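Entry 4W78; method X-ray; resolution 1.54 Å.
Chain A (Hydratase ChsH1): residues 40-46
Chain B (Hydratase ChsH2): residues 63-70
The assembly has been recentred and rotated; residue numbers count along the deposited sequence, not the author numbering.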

ATOM      1  N   GLY A  40     -11.720  -2.335  -6.260  1.00 13.20           N
ATOM      2  CA  GLY A  40     -12.618  -3.340  -6.811  1.00 14.34           C
ATOM      3  C   GLY A  40     -13.220  -2.933  -8.140  1.00 13.84           C
ATOM      4  O   GLY A  40     -14.277  -3.453  -8.525  1.00 16.32           O
ATOM      5  N   ASP A  41     -12.555  -2.019  -8.839  1.00 15.01           N
ATOM      6  CA  ASP A  41     -13.041  -1.515 -10.122  1.00 14.54           C
ATOM      7  C   ASP A  41     -12.530  -2.390 -11.254  1.00 17.03           C
ATOM      8  O   ASP A  41     -11.332  -2.382 -11.559  1.00 17.50           O
ATOM      9  CB  ASP A  41     -12.594  -0.065 -10.335  1.00 12.66           C
ATOM     10  CG  ASP A  41     -13.279   0.589 -11.524  1.00 16.74           C
ATOM     11  OD1 ASP A  41     -13.854  -0.139 -12.362  1.00 17.53           O
ATOM     12  OD2 ASP A  41     -13.243   1.833 -11.622  1.00 17.59           O
ATOM     13  N   ARG A  42     -13.450  -3.124 -11.881  1.00 17.43           N
ATOM     14  CA  ARG A  42     -13.079  -4.088 -12.906  1.00 19.09           C
ATOM     15  C   ARG A  42     -13.054  -3.512 -14.327  1.00 20.23           C
ATOM     16  O   ARG A  42     -12.950  -4.275 -15.296  1.00 20.85           O
ATOM     17  CB  ARG A  42     -14.018  -5.304 -12.848  1.00 21.50           C
ATOM     18  CG  ARG A  42     -13.844  -6.152 -11.594  1.00 25.33           C
ATOM     19  CD  ARG A  42     -14.730  -7.388 -11.630  1.00 31.89           C
ATOM     20  NE  ARG A  42     -14.509  -8.245 -10.468  1.00 36.68           N
ATOM     21  CZ  ARG A  42     -15.206  -9.351 -10.214  1.00 36.50           C
ATOM     22  NH1 ARG A  42     -16.173  -9.731 -11.042  1.00 38.15           N
ATOM     23  NH2 ARG A  42     -14.940 -10.075  -9.133  1.00 40.65           N
ATOM     24  N   ASN A  43     -13.159  -2.186 -14.450  1.00 16.81           N
ATOM     25  CA  ASN A  43     -13.142  -1.527 -15.761  1.00 18.22           C
ATOM     26  C   ASN A  43     -11.927  -1.982 -16.565  1.00 18.01           C
ATOM     27  O   ASN A  43     -10.786  -1.776 -16.144  1.00 17.11           O
ATOM     28  CB  ASN A  43     -13.111  -0.011 -15.560  1.00 15.92           C
ATOM     29  CG  ASN A  43     -13.402   0.769 -16.832  1.00 19.62           C
ATOM     30  OD1 ASN A  43     -13.240   0.264 -17.948  1.00 20.55           O
ATOM     31  ND2 ASN A  43     -13.826   2.017 -16.667  1.00 19.29           N
ATOM     32  N   PRO A  44     -12.159  -2.618 -17.721  1.00 17.61           N
ATOM     33  CA  PRO A  44     -11.035  -3.243 -18.419  1.00 18.23           C
ATOM     34  C   PRO A  44     -10.060  -2.254 -19.048  1.00 19.08           C
ATOM     35  O   PRO A  44      -8.943  -2.651 -19.376  1.00 18.19           O
ATOM     36  CB  PRO A  44     -11.725  -4.078 -19.510  1.00 21.05           C
ATOM     37  CG  PRO A  44     -13.006  -3.371 -19.755  1.00 21.82           C
ATOM     38  CD  PRO A  44     -13.444  -2.907 -18.384  1.00 17.67           C
ATOM     39  N   ILE A  45     -10.458  -0.994 -19.212  1.00 19.24           N
ATOM     40  CA  ILE A  45      -9.573  -0.036 -19.858  1.00 16.41           C
ATOM     41  C   ILE A  45      -8.338   0.290 -19.015  1.00 17.56           C
ATOM     42  O   ILE A  45      -7.373   0.841 -19.532  1.00 15.96           O
ATOM     43  CB  ILE A  45     -10.291   1.271 -20.244  1.00 16.43           C
ATOM     44  CG1 ILE A  45     -10.587   2.123 -19.002  1.00 15.32           C
ATOM     45  CG2 ILE A  45     -11.569   0.969 -21.050  1.00 18.31           C
ATOM     46  CD1 ILE A  45     -11.284   3.449 -19.337  1.00 17.76           C
ATOM     47  N   TYR A  46      -8.364  -0.064 -17.726  1.00 14.06           N
ATOM     48  CA  TYR A  46      -7.225   0.225 -16.848  1.00 12.72           C
ATOM     49  C   TYR A  46      -6.192  -0.893 -16.860  1.00 15.56           C
ATOM     50  O   TYR A  46      -5.092  -0.733 -16.308  1.00 15.52           O
ATOM     51  CB  TYR A  46      -7.704   0.451 -15.412  1.00 11.30           C
ATOM     52  CG  TYR A  46      -8.768   1.523 -15.249  1.00 14.35           C
ATOM     53  CD1 TYR A  46      -8.729   2.699 -15.990  1.00 14.45           C
ATOM     54  CD2 TYR A  46      -9.815   1.347 -14.352  1.00 13.45           C
ATOM     55  CE1 TYR A  46      -9.719   3.674 -15.847  1.00 14.61           C
ATOM     56  CE2 TYR A  46     -10.792   2.318 -14.188  1.00 12.44           C
ATOM     57  CZ  TYR A  46     -10.740   3.476 -14.937  1.00 14.18           C
ATOM     58  OH  TYR A  46     -11.724   4.436 -14.780  1.00 15.36           O
TER
ATOM     59  N   VAL B  63     -20.216   4.785 -11.042  1.00 15.58           N
ATOM     60  CA  VAL B  63     -20.746   5.382 -12.264  1.00 16.08           C
ATOM     61  C   VAL B  63     -20.331   4.628 -13.531  1.00 15.02           C
ATOM     62  O   VAL B  63     -21.172   4.387 -14.416  1.00 16.87           O
ATOM     63  CB  VAL B  63     -20.381   6.881 -12.366  1.00 18.76           C
ATOM     64  CG1 VAL B  63     -20.787   7.431 -13.720  1.00 22.66           C
ATOM     65  CG2 VAL B  63     -21.086   7.656 -11.270  1.00 20.41           C
ATOM     66  N   THR B  64     -19.064   4.222 -13.613  1.00 13.99           N
ATOM     67  CA  THR B  64     -18.599   3.476 -14.787  1.00 15.08           C
ATOM     68  C   THR B  64     -19.108   2.036 -14.833  1.00 18.33           C
ATOM     69  O   THR B  64     -19.235   1.453 -15.914  1.00 22.01           O
ATOM     70  CB  THR B  64     -17.074   3.514 -14.959  1.00 18.05           C
ATOM     71  OG1 THR B  64     -16.438   2.964 -13.799  1.00 18.37           O
ATOM     72  CG2 THR B  64     -16.617   4.935 -15.167  1.00 18.94           C
ATOM     73  N   ASP B  65     -19.413   1.474 -13.667  1.00 18.62           N
ATOM     74  CA  ASP B  65     -20.050   0.158 -13.611  1.00 20.65           C
ATOM     75  C   ASP B  65     -21.350   0.224 -14.411  1.00 20.95           C
ATOM     76  O   ASP B  65     -21.711  -0.719 -15.127  1.00 23.31           O
ATOM     77  CB  ASP B  65     -20.364  -0.221 -12.156  1.00 22.83           C
ATOM     78  CG  ASP B  65     -19.190  -0.886 -11.434  1.00 24.56           C
ATOM     79  OD1 ASP B  65     -18.125  -1.134 -12.051  1.00 27.75           O
ATOM     80  OD2 ASP B  65     -19.348  -1.182 -10.230  1.00 24.45           O
ATOM     81  N   TRP B  66     -22.042   1.355 -14.296  1.00 19.38           N
ATOM     82  CA  TRP B  66     -23.327   1.571 -14.960  1.00 18.52           C
ATOM     83  C   TRP B  66     -23.159   2.035 -16.403  1.00 19.85           C
ATOM     84  O   TRP B  66     -23.833   1.520 -17.311  1.00 24.05           O
ATOM     85  CB  TRP B  66     -24.137   2.588 -14.148  1.00 20.20           C
ATOM     86  CG  TRP B  66     -25.290   3.269 -14.842  1.00 18.88           C
ATOM     87  CD1 TRP B  66     -26.523   2.745 -15.093  1.00 22.17           C
ATOM     88  CD2 TRP B  66     -25.327   4.622 -15.320  1.00 17.71           C
ATOM     89  NE1 TRP B  66     -27.317   3.676 -15.719  1.00 24.84           N
ATOM     90  CE2 TRP B  66     -26.610   4.838 -15.867  1.00 19.53           C
ATOM     91  CE3 TRP B  66     -24.401   5.670 -15.343  1.00 19.78           C
ATOM     92  CZ2 TRP B  66     -26.985   6.056 -16.432  1.00 21.52           C
ATOM     93  CZ3 TRP B  66     -24.774   6.880 -15.907  1.00 21.48           C
ATOM     94  CH2 TRP B  66     -26.057   7.063 -16.443  1.00 21.76           C
ATOM     95  N   ALA B  67     -22.257   2.993 -16.623  1.00 18.87           N
ATOM     96  CA  ALA B  67     -22.140   3.617 -17.939  1.00 21.19           C
ATOM     97  C   ALA B  67     -21.276   2.809 -18.905  1.00 24.39           C
ATOM     98  O   ALA B  67     -21.386   2.966 -20.119  1.00 28.41           O
ATOM     99  CB  ALA B  67     -21.604   5.036 -17.810  1.00 22.09           C
ATOM    100  N   GLY B  68     -20.402   1.967 -18.364  1.00 28.78           N
ATOM    101  CA  GLY B  68     -19.584   1.095 -19.191  1.00 29.62           C
ATOM    102  C   GLY B  68     -18.178   1.613 -19.432  1.00 23.10           C
ATOM    103  O   GLY B  68     -17.847   2.746 -19.080  1.00 21.82           O
ATOM    104  N   PRO B  69     -17.326   0.781 -20.050  1.00 24.32           N
ATOM    105  CA  PRO B  69     -15.911   1.129 -20.252  1.00 23.34           C
ATOM    106  C   PRO B  69     -15.658   2.312 -21.190  1.00 22.75           C
ATOM    107  O   PRO B  69     -14.601   2.937 -21.099  1.00 23.91           O
ATOM    108  CB  PRO B  69     -15.316  -0.157 -20.841  1.00 25.23           C
ATOM    109  CG  PRO B  69     -16.481  -0.891 -21.417  1.00 30.88           C
ATOM    110  CD  PRO B  69     -17.623  -0.590 -20.487  1.00 27.47           C
ATOM    111  N   SER B  70     -16.601   2.621 -22.074  1.00 23.85           N
ATOM    112  CA  SER B  70     -16.438   3.760 -22.975  1.00 23.67           C
ATOM    113  C   SER B  70     -16.797   5.101 -22.338  1.00 23.30           C
ATOM    114  O   SER B  70     -16.609   6.155 -22.948  1.00 24.56           O
ATOM    115  CB  SER B  70     -17.290   3.559 -24.225  1.00 30.42           C
ATOM    116  OG  SER B  70     -18.644   3.338 -23.868  1.00 38.30           O
TER
HETATM  117  O   HOH W   1     -16.262  -2.904 -11.115  1.00 23.38           O
HETATM  118  O   HOH W   2     -13.800   3.244 -13.711  1.00 18.03           O
HETATM  119  O   HOH W   3     -16.262   0.333 -13.482  1.00 18.67           O
HETATM  120  O   HOH W   4     -14.995   4.199 -18.350  1.00 23.09           O

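No direct hydrogen bond joins the two stretches; water carries the polar part of the contact. Water 3 donates to A:Asp41 OD1 (2.7 Å) and B:Asp65 OD1 (2.8 Å) and accepts from B:Thr64 OG1 (2.7 Å). It thus supplies a proton to each of two carboxylates whose OD1 atoms lie 4.4 Å apart, like charges that gain no attraction from each other directly. Water 2 donates to A:Asp41 OD2 (2.6 Å) and B:Thr64 OG1 (2.7 Å), accepts from A:Asn43 ND2 (3.2 Å), and lies 2.6 Å from A:Tyr46 OH. B:Thr64, its CA-to-CB bond toward chain A and chi1 p, suits this buried site because one hydroxyl serves both waters. Water 1 links A:Arg42 N (2.9 Å) to B:Asp65 OD1 (2.7 Å).

Hydrogen bonds within chain A shape its surface: A:Asn43 N donates to A:Asp41 OD1 (3.0 Å, 161°), and A:Ile45 N weakly to A:Asn43 OD1 (3.3 Å). Both acceptor side chains have chi1 t.

The apolar contact centres on B:Pro69, the residue most covered, at 79 of 257 Å². Its CB meets A:Pro44 CG at 4.1 Å and A:Ile45 CG2 at 3.9 Å; A:Ile45, buried, with its CA-to-CB bond toward the chain B stretch, presents its CG2 methyl to CB of the B:Pro69 ring.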